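Nigritoxine (Vibrio nigripulchritudo, PDB 5M41) is a bacterial toxin active against crustaceans and insects, built on a new fold, whose mechanism of toxicity is left open here. Local coordinates at residues A[32-37]-A[180-185]; A[76-81]-A[175-180]; A[82-87]-A[200-205]. One frame throughout, in Å; residues are numbered along the deposited sequence. Where two conformers were deposited one is given.

Contact 1 (A[32-37]-A[180-185]); sequences LTKEAQ and ILVERL
Gln-37, in the first turn of helix 34-54, and Val-182 of helix 177-191 bring the two backbones to their nearest approach, 6.6 Å between CA atoms. Val-182 fills this gap like a two-pronged fork. Its CG1, anti to the backbone N (chi1 165°), reaches two side chains: Gln-37 OE1 lies 3.6 Å from it and Lys-34 CD packs on it at 4.0 Å. The other prong, CG2, presses against the main chain of the first helix, 3.6 Å from Gln-37 O, with Gln-37 CB close by. The Gln-37 side chain crosses that of Val-182 at about a right angle, and its NE2 is bound to the carbonyl of Tyr-29. Lys-34 takes an outer path. Bent at both chi2 and chi3, its chain passes the valine and carries NZ to Glu-183, where it meets OE2 in a long salt bridge of 3.5 Å and lies about as near to CG. The same OE2 also pairs with Lys-179, one turn earlier on the helix. Thr-33 caps the start of helix 34-54, its OG1 accepting from Ala-36 N at 3.1 Å. No hydrogen bond links the two segments, so the helices are joined here by methyl packing, with the charged pair at the more exposed margin. Two lysines sharing one carboxylate oxygen would be expected to stabilise its negative charge.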
loop_
_atom_site.group_PDB
_atom_site.type_symbol
_atom_site.label_atom_id
_atom_site.label_comp_id
_atom_site.label_asym_id
_atom_site.label_seq_id
_atom_site.Cartn_x
_atom_site.Cartn_y
_atom_site.Cartn_z
ATOM N N LEU A 32 7.155 14.633 -24.383
ATOM C CA LEU A 32 6.054 15.537 -24.713
ATOM C C LEU A 32 5.861 15.521 -26.224
ATOM O O LEU A 32 6.831 15.373 -26.973
ATOM C CB LEU A 32 6.382 16.969 -24.276
ATOM C CG LEU A 32 6.506 17.215 -22.778
ATOM C CD1 LEU A 32 6.841 18.693 -22.527
ATOM C CD2 LEU A 32 5.175 16.840 -22.100
ATOM N N THR A 33 4.621 15.683 -26.683
ATOM C CA THR A 33 4.400 15.899 -28.126
ATOM C C THR A 33 5.042 17.248 -28.503
ATOM O O THR A 33 5.264 18.095 -27.633
ATOM C CB THR A 33 2.896 15.987 -28.468
ATOM O OG1 THR A 33 2.347 17.105 -27.779
ATOM C CG2 THR A 33 2.118 14.667 -28.041
ATOM N N LYS A 34 5.334 17.444 -29.787
ATOM C CA LYS A 34 5.816 18.746 -30.288
ATOM C C LYS A 34 4.917 19.909 -29.855
ATOM O O LYS A 34 5.407 20.957 -29.397
ATOM C CB LYS A 34 5.935 18.718 -31.812
ATOM C CG LYS A 34 7.284 18.226 -32.332
ATOM C CD LYS A 34 8.245 19.398 -32.578
ATOM C CE LYS A 34 8.157 19.947 -34.000
ATOM N NZ LYS A 34 8.583 21.371 -34.041
ATOM N N GLU A 35 3.608 19.704 -29.955
ATOM C CA GLU A 35 2.622 20.706 -29.523
ATOM C C GLU A 35 2.792 21.113 -28.043
ATOM O O GLU A 35 2.780 22.308 -27.710
ATOM C CB GLU A 35 1.195 20.177 -29.783
ATOM C CG GLU A 35 0.092 21.175 -29.435
ATOM C CD GLU A 35 -1.346 20.595 -29.456
ATOM O OE1 GLU A 35 -1.583 19.417 -29.852
ATOM O OE2 GLU A 35 -2.262 21.337 -29.043
ATOM N N ALA A 36 2.914 20.113 -27.169
ATOM C CA ALA A 36 3.150 20.324 -25.727
ATOM C C ALA A 36 4.495 21.025 -25.447
ATOM O O ALA A 36 4.577 21.855 -24.549
ATOM C CB ALA A 36 3.084 19.005 -24.972
ATOM N N GLN A 37 5.545 20.668 -26.188
ATOM C CA GLN A 37 6.842 21.383 -26.075
ATOM C C GLN A 37 6.737 22.869 -26.482
ATOM O O GLN A 37 7.309 23.720 -25.813
ATOM C CB GLN A 37 7.969 20.695 -26.886
ATOM C CG GLN A 37 8.237 19.229 -26.485
ATOM C CD GLN A 37 9.116 18.489 -27.491
ATOM O OE1 GLN A 37 9.150 18.837 -28.667
ATOM N NE2 GLN A 37 9.823 17.457 -27.030
ATOM N N ILE A 180 10.007 27.768 -33.219
ATOM C CA ILE A 180 11.417 27.924 -33.590
ATOM C C ILE A 180 12.298 27.571 -32.399
ATOM O O ILE A 180 13.348 26.968 -32.578
ATOM C CB ILE A 180 11.771 29.353 -34.126
ATOM C CG1 ILE A 180 10.939 29.768 -35.366
ATOM C CG2 ILE A 180 13.273 29.491 -34.468
ATOM C CD1 ILE A 180 10.838 28.719 -36.441
ATOM N N LEU A 181 11.896 27.979 -31.195
ATOM C CA LEU A 181 12.677 27.653 -29.975
ATOM C C LEU A 181 12.755 26.160 -29.705
ATOM O O LEU A 181 13.812 25.643 -29.322
ATOM C CB LEU A 181 12.104 28.374 -28.746
ATOM C CG LEU A 181 12.364 29.887 -28.693
ATOM C CD1 LEU A 181 11.326 30.567 -27.807
ATOM C CD2 LEU A 181 13.766 30.207 -28.187
ATOM N N VAL A 182 11.638 25.475 -29.885
ATOM C CA VAL A 182 11.606 23.999 -29.775
ATOM C C VAL A 182 12.553 23.389 -30.796
ATOM O O VAL A 182 13.360 22.506 -30.450
ATOM C CB VAL A 182 10.176 23.450 -29.970
ATOM C CG1 VAL A 182 10.169 21.927 -30.231
ATOM C CG2 VAL A 182 9.334 23.797 -28.739
ATOM N N GLU A 183 12.491 23.876 -32.040
ATOM C CA GLU A 183 13.343 23.288 -33.085
ATOM C C GLU A 183 14.809 23.620 -32.808
ATOM O O GLU A 183 15.672 22.819 -33.089
ATOM C CB GLU A 183 12.906 23.753 -34.498
ATOM C CG GLU A 183 11.600 23.087 -34.947
ATOM C CD GLU A 183 10.806 23.876 -35.996
ATOM O OE1 GLU A 183 10.938 25.114 -36.112
ATOM O OE2 GLU A 183 9.978 23.250 -36.681
ATOM N N ARG A 184 15.084 24.806 -32.267
ATOM C CA ARG A 184 16.466 25.158 -31.891
ATOM C C ARG A 184 17.031 24.248 -30.793
ATOM O O ARG A 184 18.159 23.786 -30.885
ATOM C CB ARG A 184 16.567 26.661 -31.513
ATOM C CG ARG A 184 17.862 27.046 -30.800
ATOM C CD ARG A 184 19.108 26.866 -31.662
ATOM N NE ARG A 184 20.279 26.835 -30.804
ATOM C CZ ARG A 184 21.534 26.902 -31.219
ATOM N NH1 ARG A 184 21.824 26.979 -32.515
ATOM N NH2 ARG A 184 22.507 26.856 -30.316
ATOM N N LEU A 185 16.239 23.964 -29.763
ATOM C CA LEU A 185 16.684 23.086 -28.690
ATOM C C LEU A 185 16.942 21.666 -29.242
ATOM O O LEU A 185 17.949 21.032 -28.924
ATOM C CB LEU A 185 15.656 23.097 -27.536
ATOM C CG LEU A 185 15.886 22.134 -26.367
ATOM C CD1 LEU A 185 17.266 22.428 -25.755
ATOM C CD2 LEU A 185 14.774 22.197 -25.310
#

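Contact 2 (A[76-81]-A[175-180])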
loop_
_atom_site.group_PDB
_atom_site.type_symbol
_atom_site.label_atom_id
_atom_site.label_comp_id
_atom_site.label_asym_id
_atom_site.label_seq_id
_atom_site.Cartn_x
_atom_site.Cartn_y
_atom_site.Cartn_z
ATOM N N VAL A 76 3.752 41.461 -34.337
ATOM C CA VAL A 76 4.889 41.783 -33.474
ATOM C C VAL A 76 6.141 41.075 -33.999
ATOM O O VAL A 76 6.200 39.835 -34.015
ATOM C CB VAL A 76 4.605 41.405 -32.003
ATOM C CG1 VAL A 76 5.796 41.692 -31.105
ATOM C CG2 VAL A 76 3.389 42.142 -31.480
ATOM N N ASP A 77 7.114 41.864 -34.444
ATOM C CA ASP A 77 8.377 41.349 -34.970
ATOM C C ASP A 77 9.289 40.816 -33.864
ATOM O O ASP A 77 9.458 41.448 -32.815
ATOM C CB ASP A 77 9.155 42.438 -35.735
ATOM C CG ASP A 77 8.481 42.872 -37.025
ATOM O OD1 ASP A 77 7.418 42.338 -37.397
ATOM O OD2 ASP A 77 9.038 43.763 -37.690
ATOM N N ILE A 78 9.905 39.670 -34.135
ATOM C CA ILE A 78 10.904 39.067 -33.250
ATOM C C ILE A 78 12.105 38.720 -34.115
ATOM O O ILE A 78 11.931 38.278 -35.245
ATOM C CB ILE A 78 10.376 37.746 -32.614
ATOM C CG1 ILE A 78 9.226 38.016 -31.639
ATOM C CG2 ILE A 78 11.489 36.996 -31.908
ATOM C CD1 ILE A 78 9.577 38.904 -30.462
ATOM N N TYR A 79 13.320 38.895 -33.607
ATOM C CA TYR A 79 14.478 38.357 -34.311
ATOM C C TYR A 79 14.869 37.016 -33.689
ATOM O O TYR A 79 14.928 36.894 -32.466
ATOM C CB TYR A 79 15.684 39.289 -34.240
ATOM C CG TYR A 79 15.453 40.723 -34.693
ATOM C CD1 TYR A 79 14.553 41.023 -35.708
ATOM C CD2 TYR A 79 16.180 41.772 -34.132
ATOM C CE1 TYR A 79 14.347 42.338 -36.131
ATOM C CE2 TYR A 79 15.992 43.091 -34.548
ATOM C CZ TYR A 79 15.074 43.364 -35.548
ATOM O OH TYR A 79 14.863 44.656 -35.986
ATOM N N THR A 80 15.180 36.039 -34.537
ATOM C CA THR A 80 15.637 34.748 -34.076
ATOM C C THR A 80 17.143 34.634 -34.274
ATOM O O THR A 80 17.728 35.372 -35.069
ATOM C CB THR A 80 14.931 33.593 -34.814
ATOM O OG1 THR A 80 15.126 33.743 -36.222
ATOM C CG2 THR A 80 13.448 33.591 -34.481
ATOM N N TYR A 81 17.746 33.714 -33.538
ATOM C CA TYR A 81 19.191 33.596 -33.448
ATOM C C TYR A 81 19.534 32.129 -33.500
ATOM O O TYR A 81 18.744 31.282 -33.052
ATOM C CB TYR A 81 19.646 34.043 -32.061
ATOM C CG TYR A 81 19.534 35.508 -31.710
ATOM C CD1 TYR A 81 19.998 36.495 -32.576
ATOM C CD2 TYR A 81 19.056 35.895 -30.469
ATOM C CE1 TYR A 81 19.938 37.846 -32.234
ATOM C CE2 TYR A 81 18.980 37.239 -30.109
ATOM C CZ TYR A 81 19.429 38.202 -30.993
ATOM O OH TYR A 81 19.380 39.517 -30.637
ATOM N N SER A 175 4.085 34.896 -33.135
ATOM C CA SER A 175 3.266 33.682 -33.123
ATOM C C SER A 175 4.072 32.459 -33.617
ATOM O O SER A 175 3.666 31.323 -33.416
ATOM C CB SER A 175 2.032 33.887 -33.995
ATOM O OG SER A 175 2.428 34.107 -35.343
ATOM N N GLU A 176 5.207 32.697 -34.264
ATOM C CA GLU A 176 6.023 31.604 -34.790
ATOM C C GLU A 176 7.184 31.229 -33.841
ATOM O O GLU A 176 7.938 30.296 -34.104
ATOM C CB GLU A 176 6.552 31.942 -36.197
ATOM C CG GLU A 176 5.471 32.285 -37.231
ATOM C CD GLU A 176 4.372 31.225 -37.325
ATOM O OE1 GLU A 176 4.710 30.038 -37.564
ATOM O OE2 GLU A 176 3.170 31.577 -37.159
ATOM N N LEU A 177 7.302 31.945 -32.732
ATOM C CA LEU A 177 8.503 31.890 -31.903
ATOM C C LEU A 177 8.649 30.573 -31.137
ATOM O O LEU A 177 9.730 29.983 -31.126
ATOM C CB LEU A 177 8.569 33.094 -30.959
ATOM C CG LEU A 177 9.739 33.211 -29.973
ATOM C CD1 LEU A 177 11.114 33.206 -30.680
ATOM C CD2 LEU A 177 9.574 34.432 -29.077
ATOM N N SER A 178 7.583 30.119 -30.479
ATOM C CA SER A 178 7.749 28.957 -29.616
ATOM C C SER A 178 8.125 27.725 -30.435
ATOM O O SER A 178 8.886 26.900 -29.980
ATOM C CB SER A 178 6.520 28.746 -28.718
ATOM O OG SER A 178 5.389 28.359 -29.490
ATOM N N LYS A 179 7.660 27.651 -31.681
ATOM C CA LYS A 179 8.000 26.541 -32.566
ATOM C C LYS A 179 9.506 26.585 -32.867
ATOM O O LYS A 179 10.186 25.565 -32.798
ATOM C CB LYS A 179 7.201 26.658 -33.873
ATOM C CG LYS A 179 7.514 25.610 -34.946
ATOM C CD LYS A 179 6.302 25.440 -35.881
ATOM C CE LYS A 179 6.291 24.113 -36.638
ATOM N NZ LYS A 179 7.493 23.945 -37.498
ATOM N N ILE A 180 10.007 27.768 -33.219
ATOM C CA ILE A 180 11.417 27.924 -33.590
ATOM C C ILE A 180 12.298 27.571 -32.399
ATOM O O ILE A 180 13.348 26.968 -32.578
ATOM C CB ILE A 180 11.771 29.353 -34.126
ATOM C CG1 ILE A 180 10.939 29.768 -35.366
ATOM C CG2 ILE A 180 13.273 29.491 -34.468
ATOM C CD1 ILE A 180 10.838 28.719 -36.441
#
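With Ile-78 CG1 beside the backbone N (chi1 -67°), its CG2 methyl is left anti to that N; Leu-177 CG is itself anti to its own N (chi1 178°), and Ile-78 CG2 and Leu-177 CD1 come together at 4.0 Å. This is helix-on-sheet packing: strand 77-80, an inner strand of a five-stranded antiparallel sheet, lies under the first turn of helix 177-191. Ile-78 and Thr-80, two apart on the strand, both point their CB atoms at the helix, while Tyr-79 between them points away. The isoleucine and leucine side chains cross at about a right angle. Leu-177 also touches Phe-87 of the neighbouring strand 86-90 and Ile-45 of helix 34-54, and so takes part in packing against both the sheet and a second helix. Thr-80 divides its two branches: OG1 sits between the backbone N and the carbonyl carbon and is hydrogen-bonded to Arg-170 NE of the edge strand 170-173, while the methyl serves the apolar contact. Leu-177 CD1 is a looser neighbour of that methyl, at 4.5 Å. One turn along the helix, Ile-180 adds its beta-branch, the CG2 methyl meeting Thr-80 CG2 at 4.1 Å.

Contact 3 (A[82-87]-A[200-205])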
loop_
_atom_site.group_PDB
_atom_site.type_symbol
_atom_site.label_atom_id
_atom_site.label_comp_id
_atom_site.label_asym_id
_atom_site.label_seq_id
_atom_site.Cartn_x
_atom_site.Cartn_y
_atom_site.Cartn_z
ATOM N N GLY A 82 20.745 31.831 -33.949
ATOM C CA GLY A 82 21.342 30.513 -33.688
ATOM C C GLY A 82 21.755 30.388 -32.231
ATOM O O GLY A 82 22.924 30.186 -31.940
ATOM N N ALA A 83 20.795 30.489 -31.308
ATOM C CA ALA A 83 21.098 30.463 -29.884
ATOM C C ALA A 83 19.907 29.871 -29.148
ATOM O O ALA A 83 18.793 30.324 -29.341
ATOM C CB ALA A 83 21.393 31.886 -29.372
ATOM N N THR A 84 20.135 28.879 -28.296
ATOM C CA THR A 84 19.029 28.212 -27.611
ATOM C C THR A 84 18.415 29.155 -26.564
ATOM O O THR A 84 19.133 29.923 -25.934
ATOM C CB THR A 84 19.543 26.919 -26.985
ATOM O OG1 THR A 84 20.193 26.140 -28.001
ATOM C CG2 THR A 84 18.411 26.120 -26.330
ATOM N N ASN A 85 17.093 29.150 -26.425
ATOM C CA ASN A 85 16.405 29.936 -25.373
ATOM C C ASN A 85 16.427 31.454 -25.564
ATOM O O ASN A 85 16.079 32.203 -24.639
ATOM C CB ASN A 85 16.992 29.622 -23.993
ATOM C CG ASN A 85 16.789 28.157 -23.589
ATOM O OD1 ASN A 85 15.701 27.597 -23.778
ATOM N ND2 ASN A 85 17.830 27.540 -23.023
ATOM N N MET A 86 16.883 31.913 -26.721
ATOM C CA MET A 86 17.131 33.351 -26.921
ATOM C C MET A 86 16.502 33.893 -28.169
ATOM O O MET A 86 16.380 33.190 -29.191
ATOM C CB MET A 86 18.641 33.626 -26.962
ATOM C CG MET A 86 19.368 33.268 -25.670
ATOM S SD MET A 86 21.164 33.411 -25.808
ATOM C CE MET A 86 21.274 35.144 -26.271
ATOM N N PHE A 87 16.081 35.151 -28.082
ATOM C CA PHE A 87 15.509 35.876 -29.208
ATOM C C PHE A 87 15.569 37.368 -28.868
ATOM O O PHE A 87 15.887 37.720 -27.745
ATOM C CB PHE A 87 14.050 35.435 -29.502
ATOM C CG PHE A 87 13.117 35.566 -28.318
ATOM C CD1 PHE A 87 12.379 36.741 -28.106
ATOM C CD2 PHE A 87 12.972 34.512 -27.406
ATOM C CE1 PHE A 87 11.518 36.869 -27.017
ATOM C CE2 PHE A 87 12.099 34.643 -26.313
ATOM C CZ PHE A 87 11.368 35.806 -26.129
ATOM N N SER A 200 18.870 18.946 -19.734
ATOM C CA SER A 200 18.442 19.349 -18.401
ATOM C C SER A 200 19.029 20.711 -18.022
ATOM O O SER A 200 18.370 21.503 -17.314
ATOM C CB SER A 200 18.772 18.278 -17.345
ATOM O OG SER A 200 20.151 17.995 -17.272
ATOM N N THR A 201 20.232 21.007 -18.512
ATOM C CA THR A 201 20.870 22.274 -18.236
ATOM C C THR A 201 20.182 23.409 -18.954
ATOM O O THR A 201 19.995 24.491 -18.389
ATOM C CB THR A 201 22.350 22.248 -18.675
ATOM O OG1 THR A 201 23.027 21.325 -17.848
ATOM C CG2 THR A 201 23.018 23.607 -18.480
ATOM N N LEU A 202 19.836 23.169 -20.213
ATOM C CA LEU A 202 19.190 24.175 -21.050
ATOM C C LEU A 202 17.743 24.474 -20.674
ATOM O O LEU A 202 17.167 25.464 -21.144
ATOM C CB LEU A 202 19.292 23.785 -22.532
ATOM C CG LEU A 202 20.724 23.889 -23.098
ATOM C CD1 LEU A 202 20.792 23.289 -24.494
ATOM C CD2 LEU A 202 21.204 25.312 -23.149
ATOM N N LEU A 203 17.173 23.635 -19.816
ATOM C CA LEU A 203 15.788 23.802 -19.376
ATOM C C LEU A 203 15.677 24.186 -17.888
ATOM O O LEU A 203 14.595 24.456 -17.395
ATOM C CB LEU A 203 14.975 22.524 -19.672
ATOM C CG LEU A 203 14.649 22.180 -21.138
ATOM C CD1 LEU A 203 13.977 20.825 -21.244
ATOM C CD2 LEU A 203 13.748 23.235 -21.757
ATOM N N LEU A 204 16.792 24.170 -17.168
ATOM C CA LEU A 204 16.792 24.408 -15.711
ATOM C C LEU A 204 15.887 25.564 -15.283
ATOM O O LEU A 204 15.009 25.407 -14.426
ATOM C CB LEU A 204 18.236 24.655 -15.223
ATOM C CG LEU A 204 18.433 25.081 -13.755
ATOM C CD1 LEU A 204 17.950 23.963 -12.835
ATOM C CD2 LEU A 204 19.899 25.454 -13.446
ATOM N N ASP A 205 16.097 26.736 -15.871
ATOM C CA ASP A 205 15.319 27.910 -15.484
ATOM C C ASP A 205 14.117 28.161 -16.391
ATOM O O ASP A 205 13.239 28.905 -16.021
ATOM C CB ASP A 205 16.207 29.144 -15.396
ATOM C CG ASP A 205 16.929 29.240 -14.047
ATOM O OD1 ASP A 205 16.347 29.835 -13.126
ATOM O OD2 ASP A 205 18.075 28.738 -13.913
#
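Asn-85 aims its amide at the backbone of Leu-202 while the neighbouring Thr-84 turns a methyl to the leucine side chain, so one residue of helix 195-203 is met in two different ways. Asn-85 ND2 donates to Leu-202 O at 2.9 Å. The donor arrives in the carbonyl plane on a lone pair, with a C=O...N angle of 136°, but the bond is bent: the N-H...O angle is 141°, and the oxygen is tilted 27° out of the asparagine's own amide plane. Leu-202 CD2 comes alongside the same nitrogen at 4.0 Å. Its other methyl, CD1, meets Thr-84 CG2 at 4.1 Å, the two side chains crossing at about a right angle. Thr-84 CG2 lies opposite the backbone N about the CA-CB bond, leaving OG1 beside that N, where it bonds to His-188 ND1 and Arg-184 NE. Both residues sit at the centre of a type II turn from Ala-83 to Met-86 that leads into strand 86-90; Asn-85 takes the positive-phi place. Its amide has further partners, Tyr-41 OH at OD1 and Asn-130 OD1 at ND2. Partners at both ends should fix the rotation of this buried amide, and the Leu-202 carbonyl, which can only accept, marks the end that must be nitrogen. The turn is thereby tied to the backbone of Leu-202, whose carbonyl is satisfied by a side chain.

In the fold
All three contacts lie in the N-terminal part of the chain, their centres 12 to 14 Å apart. Helix 177-191 is common to contacts 1 and 2, which share Ile-180, and touches contact 3 through Arg-184 and through Leu-185, which packs on Leu-203. Contacts 2 and 3 are buried and meet the same sheet through adjacent strands, with Phe-87 touching Ile-78. Contact 1 is only partly buried and joins helix to helix. Chemistry follows place: valine packing with a salt bridge at the exposed margin in contact 1, methyls alone in contact 2, and an amide-carbonyl hydrogen bond beside a methyl contact in contact 3.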